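Local coordinates for protein putative TRAP PERIPLASMIC SOLUTE BINDING PROTEIN (Haemophilus influenzae, PDB 4PBQ) that binds L-gulonate and probably serves as the periplasmic solute-binding component of a TRAP transporter, handing its ligand on for uptake, at residues G142-K154 and V201-K213. Sequence-based numbering, arbitrary orientation.
Sequences GMNGFRVISSNKK and VIDGQENPYMLIK. With 2UF (L-gulonate), chain D.
Bends in two side chains bring Arg147 and Glu206 together: the arginine turns at chi3 (79°), and Glu206 is bent at chi2 (78°), which sets its carboxylate beside the arginine's NE edge. The guanidinium then grips the carboxylate side-on, NE bonding to Glu206 OE1 at 2.7 Å and NH2 to Glu206 OE2 at 3.0 Å. Both acceptors lie close to the guanidinium plane, yet the carboxylate is turned 31° against it. This grip illustrates second-shell positioning of a ligand-binding arginine: Glu206, itself bonded to His229, probably helps hold the group where NH1, also bonded to Ser232, donates to L-gulonate O5 at 2.9 Å and NH2 reaches carboxylate O6B. Asn207, its OD1 over one guanidinium face, adds to this grip by accepting from O5 and donating through ND2 to O6B; that ND2 also donates to Gln205 OE1, which helps fix the amide's rotation. Antiparallel pairing underlies the site, with Val148 and Asn207 exchanging two backbone bonds, as do Ser150 and Gln205. Pro208 is the N-cap of the following helix, and from the paired strand Val148 CG2 sits over the Tyr209 ring, 4.2 Å from its centroid, in a CH-pi contact and presses on Ile212 CD1 at 3.5 Å. At the far end Lys153 NZ meets Asp203 OD2 in a 2.9 Å salt bridge. Strand 136-151 also pairs with strands 223-225 and 231-239, while helix 172-180 packs on Arg147 and Glu206, and helix 248-281 touches Tyr209.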
# COMPACT_ATOMS: atom_id res chain seq x y z
N GLY A 142 -3.27 -5.68 5.50
CA GLY A 142 -4.34 -4.70 5.56
C GLY A 142 -4.49 -3.97 4.24
O GLY A 142 -3.77 -4.23 3.28
N MSE A 143 -5.39 -3.00 4.23
CA MSE A 143 -5.74 -2.27 3.01
C MSE A 143 -5.34 -0.80 3.06
O MSE A 143 -5.63 -0.08 4.02
CB MSE A 143 -7.26 -2.40 2.78
CG MSE A 143 -7.84 -1.45 1.77
SE MSE A 143 -9.77 -1.61 1.49
CE MSE A 143 -10.14 0.19 0.96
N ASN A 144 -4.62 -0.37 2.03
CA ASN A 144 -4.53 1.05 1.73
C ASN A 144 -5.50 1.39 0.59
O ASN A 144 -6.20 2.39 0.65
CB ASN A 144 -3.08 1.45 1.43
CG ASN A 144 -2.25 1.53 2.69
OD1 ASN A 144 -2.77 1.81 3.75
ND2 ASN A 144 -0.96 1.26 2.57
N GLY A 145 -5.55 0.52 -0.43
CA GLY A 145 -6.63 0.57 -1.39
C GLY A 145 -6.19 0.65 -2.84
O GLY A 145 -4.98 0.68 -3.15
N PHE A 146 -7.18 0.66 -3.73
CA PHE A 146 -6.88 0.91 -5.13
C PHE A 146 -6.34 2.29 -5.34
O PHE A 146 -6.81 3.26 -4.76
CB PHE A 146 -8.11 0.70 -5.98
CG PHE A 146 -8.47 -0.74 -6.16
CD1 PHE A 146 -7.86 -1.51 -7.14
CD2 PHE A 146 -9.40 -1.33 -5.34
CE1 PHE A 146 -8.20 -2.84 -7.31
CE2 PHE A 146 -9.75 -2.67 -5.48
CZ PHE A 146 -9.16 -3.43 -6.46
N ARG A 147 -5.38 2.40 -6.26
CA ARG A 147 -4.76 3.67 -6.53
C ARG A 147 -5.47 4.43 -7.66
O ARG A 147 -5.88 3.84 -8.66
CB ARG A 147 -3.28 3.46 -6.87
CG ARG A 147 -2.52 2.76 -5.75
CD ARG A 147 -1.13 2.44 -6.10
NE ARG A 147 -0.18 3.56 -6.02
CZ ARG A 147 0.51 3.88 -4.94
NH1 ARG A 147 0.38 3.16 -3.82
NH2 ARG A 147 1.36 4.87 -4.98
N VAL A 148 -5.61 5.73 -7.46
CA VAL A 148 -6.21 6.64 -8.45
C VAL A 148 -5.19 7.72 -8.80
O VAL A 148 -4.22 7.94 -8.07
CB VAL A 148 -7.56 7.23 -7.97
CG1 VAL A 148 -8.53 6.12 -7.67
CG2 VAL A 148 -7.38 8.14 -6.76
N ILE A 149 -5.37 8.36 -9.95
CA ILE A 149 -4.45 9.41 -10.39
C ILE A 149 -4.97 10.80 -10.04
O ILE A 149 -6.09 11.16 -10.40
CB ILE A 149 -4.26 9.34 -11.92
CG1 ILE A 149 -3.66 7.97 -12.30
CG2 ILE A 149 -3.35 10.47 -12.39
CD1 ILE A 149 -3.66 7.70 -13.81
N SER A 150 -4.18 11.57 -9.31
CA SER A 150 -4.49 12.96 -9.08
C SER A 150 -3.65 13.80 -10.05
O SER A 150 -2.54 13.42 -10.39
CB SER A 150 -4.25 13.36 -7.64
OG SER A 150 -2.89 13.34 -7.27
N SER A 151 -4.18 14.93 -10.47
CA SER A 151 -3.58 15.64 -11.58
C SER A 151 -4.05 17.07 -11.70
O SER A 151 -5.23 17.36 -11.49
CB SER A 151 -3.93 14.89 -12.88
OG SER A 151 -3.37 15.56 -13.98
N ASN A 152 -3.15 17.96 -12.10
CA ASN A 152 -3.51 19.33 -12.44
C ASN A 152 -4.20 19.38 -13.80
O ASN A 152 -4.83 20.36 -14.13
CB ASN A 152 -2.29 20.23 -12.54
CG ASN A 152 -1.58 20.41 -11.21
OD1 ASN A 152 -2.20 20.38 -10.16
ND2 ASN A 152 -0.28 20.61 -11.27
N LYS A 153 -4.04 18.30 -14.56
CA LYS A 153 -4.52 18.23 -15.94
C LYS A 153 -5.66 17.23 -16.05
O LYS A 153 -5.56 16.13 -15.54
CB LYS A 153 -3.37 17.78 -16.86
CG LYS A 153 -2.19 18.76 -17.02
CD LYS A 153 -1.08 18.13 -17.88
CE LYS A 153 0.13 19.06 -18.08
NZ LYS A 153 1.35 18.31 -18.56
N LYS A 154 -6.73 17.58 -16.76
CA LYS A 154 -7.81 16.64 -16.97
C LYS A 154 -7.37 15.45 -17.82
O LYS A 154 -6.72 15.62 -18.85
CB LYS A 154 -9.00 17.37 -17.60
CG LYS A 154 -10.13 16.47 -18.04
CD LYS A 154 -11.25 17.27 -18.72
CE LYS A 154 -12.32 17.67 -17.72
NZ LYS A 154 -13.52 18.26 -18.41
N VAL A 201 7.43 20.52 -11.28
CA VAL A 201 8.28 19.45 -11.76
C VAL A 201 7.44 18.25 -12.19
O VAL A 201 7.83 17.48 -13.05
CB VAL A 201 9.31 19.03 -10.68
CG1 VAL A 201 10.09 17.82 -11.09
CG2 VAL A 201 10.25 20.19 -10.39
N ILE A 202 6.28 18.10 -11.55
CA ILE A 202 5.34 17.05 -11.90
C ILE A 202 3.97 17.69 -12.03
O ILE A 202 3.74 18.80 -11.55
CB ILE A 202 5.27 15.96 -10.81
CG1 ILE A 202 4.93 16.55 -9.45
CG2 ILE A 202 6.63 15.16 -10.74
CD1 ILE A 202 4.80 15.49 -8.33
N ASP A 203 3.05 16.97 -12.67
CA ASP A 203 1.67 17.40 -12.84
C ASP A 203 0.72 16.71 -11.86
O ASP A 203 -0.40 17.18 -11.63
CB ASP A 203 1.20 17.06 -14.23
CG ASP A 203 2.00 17.77 -15.30
OD1 ASP A 203 2.14 19.00 -15.20
OD2 ASP A 203 2.51 17.06 -16.21
N GLY A 204 1.15 15.57 -11.32
CA GLY A 204 0.33 14.80 -10.42
C GLY A 204 1.05 13.60 -9.85
O GLY A 204 2.29 13.46 -9.91
N GLN A 205 0.26 12.73 -9.23
CA GLN A 205 0.78 11.55 -8.56
C GLN A 205 -0.33 10.50 -8.56
O GLN A 205 -1.39 10.73 -9.14
CB GLN A 205 1.27 11.88 -7.12
CG GLN A 205 0.20 12.38 -6.16
CD GLN A 205 -0.57 11.27 -5.45
OE1 GLN A 205 0.02 10.44 -4.77
NE2 GLN A 205 -1.88 11.23 -5.68
N GLU A 206 -0.10 9.36 -7.92
CA GLU A 206 -1.15 8.33 -7.82
C GLU A 206 -1.06 7.61 -6.48
O GLU A 206 0.02 7.33 -5.99
CB GLU A 206 -1.12 7.38 -9.03
CG GLU A 206 0.24 6.82 -9.41
CD GLU A 206 0.67 5.69 -8.50
OE1 GLU A 206 -0.03 4.65 -8.47
OE2 GLU A 206 1.72 5.84 -7.82
N ASN A 207 -2.22 7.33 -5.90
CA ASN A 207 -2.31 6.79 -4.55
C ASN A 207 -3.78 6.53 -4.28
O ASN A 207 -4.64 6.98 -5.04
CB ASN A 207 -1.70 7.77 -3.52
CG ASN A 207 -0.34 7.30 -2.98
OD1 ASN A 207 -0.20 6.21 -2.44
ND2 ASN A 207 0.66 8.15 -3.12
N PRO A 208 -4.09 5.80 -3.21
CA PRO A 208 -5.50 5.57 -2.89
C PRO A 208 -6.21 6.85 -2.50
O PRO A 208 -5.57 7.81 -2.05
CB PRO A 208 -5.44 4.56 -1.72
CG PRO A 208 -4.08 3.91 -1.85
CD PRO A 208 -3.18 5.01 -2.37
N TYR A 209 -7.54 6.84 -2.64
CA TYR A 209 -8.37 7.98 -2.23
C TYR A 209 -8.05 8.48 -0.82
O TYR A 209 -7.95 9.69 -0.61
CB TYR A 209 -9.87 7.63 -2.31
CG TYR A 209 -10.50 7.85 -3.66
CD1 TYR A 209 -10.68 9.11 -4.18
CD2 TYR A 209 -10.94 6.77 -4.40
CE1 TYR A 209 -11.29 9.30 -5.42
CE2 TYR A 209 -11.52 6.95 -5.63
CZ TYR A 209 -11.70 8.21 -6.14
OH TYR A 209 -12.30 8.35 -7.38
N MSE A 210 -7.93 7.58 0.15
CA MSE A 210 -7.76 8.04 1.52
C MSE A 210 -6.47 8.79 1.71
O MSE A 210 -6.45 9.82 2.39
CB MSE A 210 -7.90 6.92 2.56
CG MSE A 210 -9.28 6.30 2.55
SE MSE A 210 -9.55 5.02 3.99
CE MSE A 210 -8.54 3.54 3.28
N LEU A 211 -5.38 8.33 1.09
CA LEU A 211 -4.14 9.08 1.13
C LEU A 211 -4.28 10.48 0.52
O LEU A 211 -3.80 11.47 1.07
CB LEU A 211 -3.04 8.27 0.42
CG LEU A 211 -1.58 8.75 0.41
CD1 LEU A 211 -1.31 10.00 -0.44
CD2 LEU A 211 -1.12 8.95 1.81
N ILE A 212 -4.94 10.57 -0.63
CA ILE A 212 -5.16 11.85 -1.29
C ILE A 212 -5.88 12.85 -0.38
O ILE A 212 -5.54 14.03 -0.36
CB ILE A 212 -5.88 11.63 -2.62
CG1 ILE A 212 -4.92 10.91 -3.56
CG2 ILE A 212 -6.35 12.95 -3.23
CD1 ILE A 212 -5.57 10.43 -4.85
N LYS A 213 -6.84 12.38 0.42
CA LYS A 213 -7.50 13.29 1.35
C LYS A 213 -6.60 13.57 2.55
O LYS A 213 -6.41 14.73 2.93
CB LYS A 213 -8.82 12.72 1.87
CG LYS A 213 -9.58 13.73 2.74
CD LYS A 213 -10.72 13.13 3.53
CE LYS A 213 -11.24 14.17 4.50
NZ LYS A 213 -12.33 13.68 5.41
O6A 2UF D . 4.66 6.44 -1.44
C6 2UF D . 3.69 5.89 -1.98
O6B 2UF D . 3.05 6.34 -2.94
C5 2UF D . 3.21 4.56 -1.36
O5 2UF D . 1.83 4.42 -1.60
C4 2UF D . 3.97 3.36 -1.97
O4 2UF D . 5.36 3.43 -1.62
C3 2UF D . 3.34 2.04 -1.48
O3 2UF D . 3.18 2.00 -0.02
C2 2UF D . 4.18 0.82 -1.91
O2 2UF D . 3.33 -0.29 -1.71
C1 2UF D . 4.53 0.87 -3.43
O1 2UF D . 5.16 -0.37 -3.77
O HOH W 1 -8.37 4.57 -0.09
O HOH W 2 -8.92 4.31 -3.43